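PDB 6SLL: L-2,4-diaminobutyric acid acetyltransferase from Geobacillus sp., which catalyses the acetyl-coenzyme A-dependent acetylation of L-2,4-diaminobutyric acid, a step in the biosynthesis of the chemical chaperone ectoine. Local coordinates for residues T17-R31 against N58-I70. Sequence-based numbering, arbitrary orientation.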
loop_
_atom_site.group_PDB
_atom_site.type_symbol
_atom_site.label_atom_id
_atom_site.label_comp_id
_atom_site.label_asym_id
_atom_site.label_seq_id
_atom_site.Cartn_x
_atom_site.Cartn_y
_atom_site.Cartn_z
ATOM N N THR B 17 30.512 -2.471 -13.667
ATOM C CA THR B 17 29.977 -3.323 -12.591
ATOM C C THR B 17 28.535 -3.482 -12.949
ATOM O O THR B 17 27.771 -2.535 -13.252
ATOM C CB THR B 17 30.004 -2.550 -11.215
ATOM O OG1 THR B 17 31.355 -2.277 -10.826
ATOM C CG2 THR B 17 29.447 -3.406 -10.170
ATOM N N GLU B 18 28.129 -4.753 -13.063
ATOM C CA GLU B 18 26.754 -4.945 -13.412
ATOM C C GLU B 18 25.783 -4.579 -12.302
ATOM O O GLU B 18 26.010 -4.707 -11.074
ATOM C CB GLU B 18 26.501 -6.473 -13.687
ATOM C CG GLU B 18 27.254 -7.046 -14.851
ATOM C CD GLU B 18 27.021 -8.572 -14.955
ATOM O OE1 GLU B 18 25.902 -8.948 -15.458
ATOM O OE2 GLU B 18 27.895 -9.295 -14.559
ATOM N N VAL B 19 24.613 -4.091 -12.700
ATOM C CA VAL B 19 23.483 -3.853 -11.830
ATOM C C VAL B 19 22.972 -5.159 -11.339
ATOM O O VAL B 19 22.914 -6.164 -12.051
ATOM C CB VAL B 19 22.385 -3.081 -12.573
ATOM C CG1 VAL B 19 21.138 -2.897 -11.707
ATOM C CG2 VAL B 19 22.877 -1.731 -13.041
ATOM N N VAL B 20 22.668 -5.229 -10.015
ATOM C CA VAL B 20 22.123 -6.433 -9.432
ATOM C C VAL B 20 20.659 -6.176 -9.018
ATOM O O VAL B 20 20.283 -5.124 -8.563
ATOM C CB VAL B 20 23.026 -7.011 -8.485
ATOM C CG1 VAL B 20 24.384 -7.409 -9.005
ATOM C CG2 VAL B 20 23.209 -6.119 -7.428
ATOM N N TYR B 21 19.891 -7.259 -9.186
ATOM C CA TYR B 21 18.421 -7.220 -9.012
ATOM C C TYR B 21 18.017 -8.124 -7.893
ATOM O O TYR B 21 18.502 -9.309 -7.865
ATOM C CB TYR B 21 17.721 -7.605 -10.327
ATOM C CG TYR B 21 18.046 -6.597 -11.451
ATOM C CD1 TYR B 21 17.290 -5.438 -11.613
ATOM C CD2 TYR B 21 19.091 -6.828 -12.313
ATOM C CE1 TYR B 21 17.580 -4.537 -12.601
ATOM C CE2 TYR B 21 19.419 -5.880 -13.253
ATOM C CZ TYR B 21 18.661 -4.731 -13.442
ATOM O OH TYR B 21 18.928 -3.783 -14.356
ATOM N N ARG B 22 17.139 -7.713 -7.016
ATOM C CA ARG B 22 16.729 -8.566 -5.898
ATOM C C ARG B 22 15.350 -8.052 -5.388
ATOM O O ARG B 22 14.954 -6.953 -5.643
ATOM C CB ARG B 22 17.707 -8.511 -4.718
ATOM C CG ARG B 22 17.864 -7.149 -4.090
ATOM C CD ARG B 22 18.855 -7.162 -2.977
ATOM N NE ARG B 22 19.117 -5.776 -2.450
ATOM C CZ ARG B 22 18.387 -5.156 -1.506
ATOM N NH1 ARG B 22 17.276 -5.738 -1.054
ATOM N NH2 ARG B 22 18.688 -3.959 -1.114
ATOM N N ARG B 23 14.691 -8.891 -4.594
ATOM C CA ARG B 23 13.515 -8.375 -3.928
ATOM C C ARG B 23 13.902 -7.478 -2.749
ATOM O O ARG B 23 15.001 -7.634 -2.126
ATOM C CB ARG B 23 12.555 -9.517 -3.510
ATOM C CG ARG B 23 13.051 -10.189 -2.273
ATOM C CD ARG B 23 12.035 -11.353 -1.879
ATOM N NE ARG B 23 11.562 -12.271 -3.053
ATOM C CZ ARG B 23 12.136 -13.236 -3.803
ATOM N NH1 ARG B 23 13.071 -13.418 -3.455
ATOM N NH2 ARG B 23 11.955 -14.018 -4.926
ATOM N N PRO B 24 13.077 -6.514 -2.458
ATOM C CA PRO B 24 13.358 -5.662 -1.293
ATOM C C PRO B 24 13.108 -6.360 0.002
ATOM O O PRO B 24 12.466 -7.434 0.019
ATOM C CB PRO B 24 12.378 -4.502 -1.485
ATOM C CG PRO B 24 11.199 -5.121 -2.159
ATOM C CD PRO B 24 11.832 -6.148 -3.132
ATOM N N GLU B 25 13.530 -5.740 1.078
ATOM C CA GLU B 25 13.255 -6.141 2.437
ATOM C C GLU B 25 12.746 -4.893 3.190
ATOM O O GLU B 25 12.968 -3.777 2.726
ATOM C CB GLU B 25 14.479 -6.760 3.092
ATOM C CG GLU B 25 15.117 -7.843 2.232
ATOM C CD GLU B 25 14.274 -9.077 2.268
ATOM O OE1 GLU B 25 13.394 -9.240 3.207
ATOM O OE2 GLU B 25 14.435 -9.921 1.388
ATOM N N ALA B 26 12.193 -5.132 4.379
ATOM C CA ALA B 26 11.718 -3.986 5.179
ATOM C C ALA B 26 12.802 -2.942 5.404
ATOM O O ALA B 26 12.554 -1.734 5.355
ATOM C CB ALA B 26 11.114 -4.457 6.469
ATOM N N ARG B 27 14.042 -3.437 5.652
ATOM C CA ARG B 27 15.160 -2.518 5.908
ATOM C C ARG B 27 15.502 -1.582 4.733
ATOM O O ARG B 27 16.252 -0.646 4.988
ATOM C CB ARG B 27 16.345 -3.274 6.415
ATOM C CG ARG B 27 16.993 -4.236 5.335
ATOM C CD ARG B 27 18.178 -5.047 5.890
ATOM N NE ARG B 27 18.883 -5.732 4.778
ATOM C CZ ARG B 27 19.964 -6.458 5.068
ATOM N NH1 ARG B 27 20.310 -6.552 6.327
ATOM N NH2 ARG B 27 20.642 -7.124 4.160
ATOM N N ASP B 28 15.058 -1.943 3.528
ATOM C CA ASP B 28 15.277 -1.082 2.392
ATOM C C ASP B 28 14.357 0.191 2.369
ATOM O O ASP B 28 14.477 1.006 1.481
ATOM C CB ASP B 28 15.108 -1.836 1.129
ATOM C CG ASP B 28 16.130 -2.903 0.934
ATOM O OD1 ASP B 28 17.344 -2.674 1.126
ATOM O OD2 ASP B 28 15.706 -4.018 0.545
ATOM N N GLY B 29 13.393 0.221 3.324
ATOM C CA GLY B 29 12.345 1.222 3.190
ATOM C C GLY B 29 12.861 2.654 3.110
ATOM O O GLY B 29 12.392 3.414 2.231
ATOM N N THR B 30 13.817 3.040 3.994
ATOM C CA THR B 30 14.338 4.384 3.894
ATOM C C THR B 30 14.996 4.711 2.601
ATOM O O THR B 30 14.813 5.769 2.014
ATOM C CB THR B 30 15.216 4.673 5.136
ATOM O OG1 THR B 30 14.340 4.965 6.232
ATOM C CG2 THR B 30 16.157 5.814 4.899
ATOM N N ARG B 31 15.881 3.790 2.124
ATOM C CA ARG B 31 16.607 4.083 0.900
ATOM C C ARG B 31 15.698 4.110 -0.309
ATOM O O ARG B 31 15.886 4.871 -1.269
ATOM C CB ARG B 31 17.762 3.124 0.688
ATOM C CG ARG B 31 18.918 3.376 1.647
ATOM C CD ARG B 31 20.281 2.655 1.343
ATOM N NE ARG B 31 20.183 1.306 1.222
ATOM C CZ ARG B 31 20.949 0.588 0.453
ATOM N NH1 ARG B 31 21.832 0.973 -0.535
ATOM N NH2 ARG B 31 20.747 -0.718 0.555
ATOM N N ASN B 58 6.980 -8.042 -0.650
ATOM C CA ASN B 58 8.286 -8.043 -1.371
ATOM C C ASN B 58 8.358 -9.118 -2.414
ATOM O O ASN B 58 9.160 -9.018 -3.337
ATOM C CB ASN B 58 9.460 -8.094 -0.461
ATOM C CG ASN B 58 9.579 -9.310 0.360
ATOM O OD1 ASN B 58 8.670 -10.119 0.540
ATOM N ND2 ASN B 58 10.746 -9.511 0.885
ATOM N N ASP B 59 7.494 -10.135 -2.346
ATOM C CA ASP B 59 7.470 -11.200 -3.379
ATOM C C ASP B 59 7.098 -10.668 -4.751
ATOM O O ASP B 59 7.392 -11.342 -5.736
ATOM C CB ASP B 59 6.498 -12.308 -2.950
ATOM C CG ASP B 59 6.841 -12.812 -1.553
ATOM O OD1 ASP B 59 6.364 -12.195 -0.579
ATOM O OD2 ASP B 59 7.628 -13.716 -1.440
ATOM N N THR B 60 6.447 -9.517 -4.800
ATOM C CA THR B 60 6.024 -8.891 -6.040
ATOM C C THR B 60 6.628 -7.489 -6.189
ATOM O O THR B 60 5.991 -6.669 -6.876
ATOM C CB THR B 60 4.493 -8.869 -6.148
ATOM O OG1 THR B 60 3.928 -8.150 -5.046
ATOM C CG2 THR B 60 3.906 -10.233 -6.206
ATOM N N CYS B 61 7.794 -7.246 -5.595
ATOM C CA CYS B 61 8.495 -5.979 -5.796
ATOM C C CYS B 61 9.921 -6.270 -6.239
ATOM O O CYS B 61 10.423 -7.410 -6.094
ATOM C CB CYS B 61 8.519 -5.151 -4.490
ATOM S SG CYS B 61 6.914 -4.593 -3.924
ATOM N N MET B 62 10.632 -5.268 -6.700
ATOM C CA MET B 62 11.984 -5.411 -7.243
ATOM C C MET B 62 12.834 -4.203 -6.842
ATOM O O MET B 62 12.315 -3.062 -6.802
ATOM C CB MET B 62 11.896 -5.422 -8.816
ATOM C CG MET B 62 13.048 -5.737 -9.586
ATOM S SD MET B 62 13.882 -7.350 -9.054
ATOM C CE MET B 62 12.429 -8.229 -9.494
ATOM N N ILE B 63 14.105 -4.482 -6.548
ATOM C CA ILE B 63 15.167 -3.455 -6.403
ATOM C C ILE B 63 16.272 -3.695 -7.367
ATOM O O ILE B 63 16.605 -4.845 -7.662
ATOM C CB ILE B 63 15.738 -3.524 -4.922
ATOM C CG1 ILE B 63 14.827 -2.647 -3.995
ATOM C CG2 ILE B 63 17.214 -3.107 -4.807
ATOM C CD1 ILE B 63 15.234 -2.566 -2.600
ATOM N N ALA B 64 16.847 -2.602 -7.850
ATOM C CA ALA B 64 18.105 -2.618 -8.586
ATOM C C ALA B 64 19.133 -1.856 -7.830
ATOM O O ALA B 64 18.891 -0.762 -7.308
ATOM C CB ALA B 64 17.913 -1.962 -9.961
ATOM N N GLU B 65 20.343 -2.460 -7.719
ATOM C CA GLU B 65 21.462 -1.836 -7.009
ATOM C C GLU B 65 22.688 -1.777 -7.915
ATOM O O GLU B 65 22.907 -2.716 -8.703
ATOM C CB GLU B 65 21.848 -2.598 -5.798
ATOM C CG GLU B 65 20.908 -2.367 -4.719
ATOM C CD GLU B 65 21.059 -3.359 -3.499
ATOM O OE1 GLU B 65 21.276 -4.496 -3.731
ATOM O OE2 GLU B 65 21.031 -2.920 -2.369
ATOM N N HIS B 66 23.448 -0.729 -7.791
ATOM C CA HIS B 66 24.699 -0.580 -8.573
ATOM C C HIS B 66 25.741 -0.025 -7.637
ATOM O O HIS B 66 25.543 1.040 -7.041
ATOM C CB HIS B 66 24.469 0.308 -9.754
ATOM C CG HIS B 66 25.751 0.494 -10.586
ATOM N ND1 HIS B 66 26.396 1.685 -10.611
ATOM C CD2 HIS B 66 26.412 -0.338 -11.399
ATOM C CE1 HIS B 66 27.479 1.530 -11.357
ATOM N NE2 HIS B 66 27.467 0.340 -11.885
ATOM N N GLU B 67 26.850 -0.750 -7.454
ATOM C CA GLU B 67 27.957 -0.351 -6.650
ATOM C C GLU B 67 27.463 0.100 -5.282
ATOM O O GLU B 67 27.949 1.074 -4.705
ATOM C CB GLU B 67 28.811 0.688 -7.373
ATOM C CG GLU B 67 29.534 0.079 -8.602
ATOM C CD GLU B 67 30.473 0.998 -9.320
ATOM O OE1 GLU B 67 30.324 2.239 -9.129
ATOM O OE2 GLU B 67 31.181 0.367 -10.190
ATOM N N GLY B 68 26.499 -0.669 -4.758
ATOM C CA GLY B 68 25.991 -0.447 -3.382
ATOM C C GLY B 68 24.869 0.482 -3.152
ATOM O O GLY B 68 24.420 0.594 -2.041
ATOM N N ASP B 69 24.503 1.210 -4.241
ATOM C CA ASP B 69 23.437 2.222 -4.180
ATOM C C ASP B 69 22.149 1.624 -4.794
ATOM O O ASP B 69 22.214 0.958 -5.814
ATOM C CB ASP B 69 23.783 3.474 -5.029
ATOM C CG ASP B 69 24.870 4.244 -4.489
ATOM O OD1 ASP B 69 25.202 4.101 -3.267
ATOM O OD2 ASP B 69 25.591 4.722 -5.387
ATOM N N ILE B 70 21.012 1.872 -4.144
ATOM C CA ILE B 70 19.719 1.526 -4.760
ATOM C C ILE B 70 19.539 2.512 -5.901
ATOM O O ILE B 70 19.472 3.729 -5.690
ATOM C CB ILE B 70 18.576 1.438 -3.734
ATOM C CG1 ILE B 70 18.803 0.215 -2.751
ATOM C CG2 ILE B 70 17.255 1.341 -4.489
ATOM C CD1 ILE B 70 17.773 0.182 -1.608
HETATM O O HOH W 1 29.607 0.313 -13.657
HETATM O O HOH W 2 26.356 -3.556 -8.432
HETATM O O HOH W 3 20.240 -6.031 -5.904
HETATM O O HOH W 4 11.841 -11.129 3.098
HETATM O O HOH W 5 20.811 3.752 -1.961
#
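Ile63 CG2 lies over one face of the Arg22 guanidinium, toward its rim, while Glu65 and Asp28 occupy its edges. Side-on, Arg22 NE donates to Glu65 OE1 (2.8 Å) and Arg22 NH2 to Glu65 OE2 (2.9 Å). Both carboxylate oxygens lie close to the guanidinium plane but are met from above their own, the two groups being turned 62° apart. End-on, Arg22 NH1 and NH2 grip Asp28 OD2 and OD1; Glu25 N reaches OD2 from the carboxylate face opposite to NH1. Arg22 chi1 of 61° sets CG between backbone N and carbonyl carbon, and the extended chain then runs beside Ile63. The second guanidinium, of Arg31, carries Ile70 CD1 centrally over one face, and makes a long salt bridge from NH2 to Glu65 OE2 (3.7 Å). At the His66 ring edge lies Thr17 O, with Glu67 CG over one face; Thr17 OG1 donates to Glu67 OE2 (2.7 Å). Paired backbone bonds at Val20–Glu65 and Arg22–Ile63 establish antiparallel pairing of strand 20-22, outermost in this chain's sheet, with 62-66. Past strand 20-22, Asn58 ND2 donates to Pro24 O (2.8 Å). A leucine replacing Arg22 would probably leave the Asp28 and Glu65 carboxylates without their close paired N-H donors, with Arg31 only distantly near both. The chemistry implies a charge network tying strands 20-22 and 62-66 of this GNAT fold to Asp28 and to Arg31 of helix 29-39, Arg22 probably offsetting repulsion between the acids.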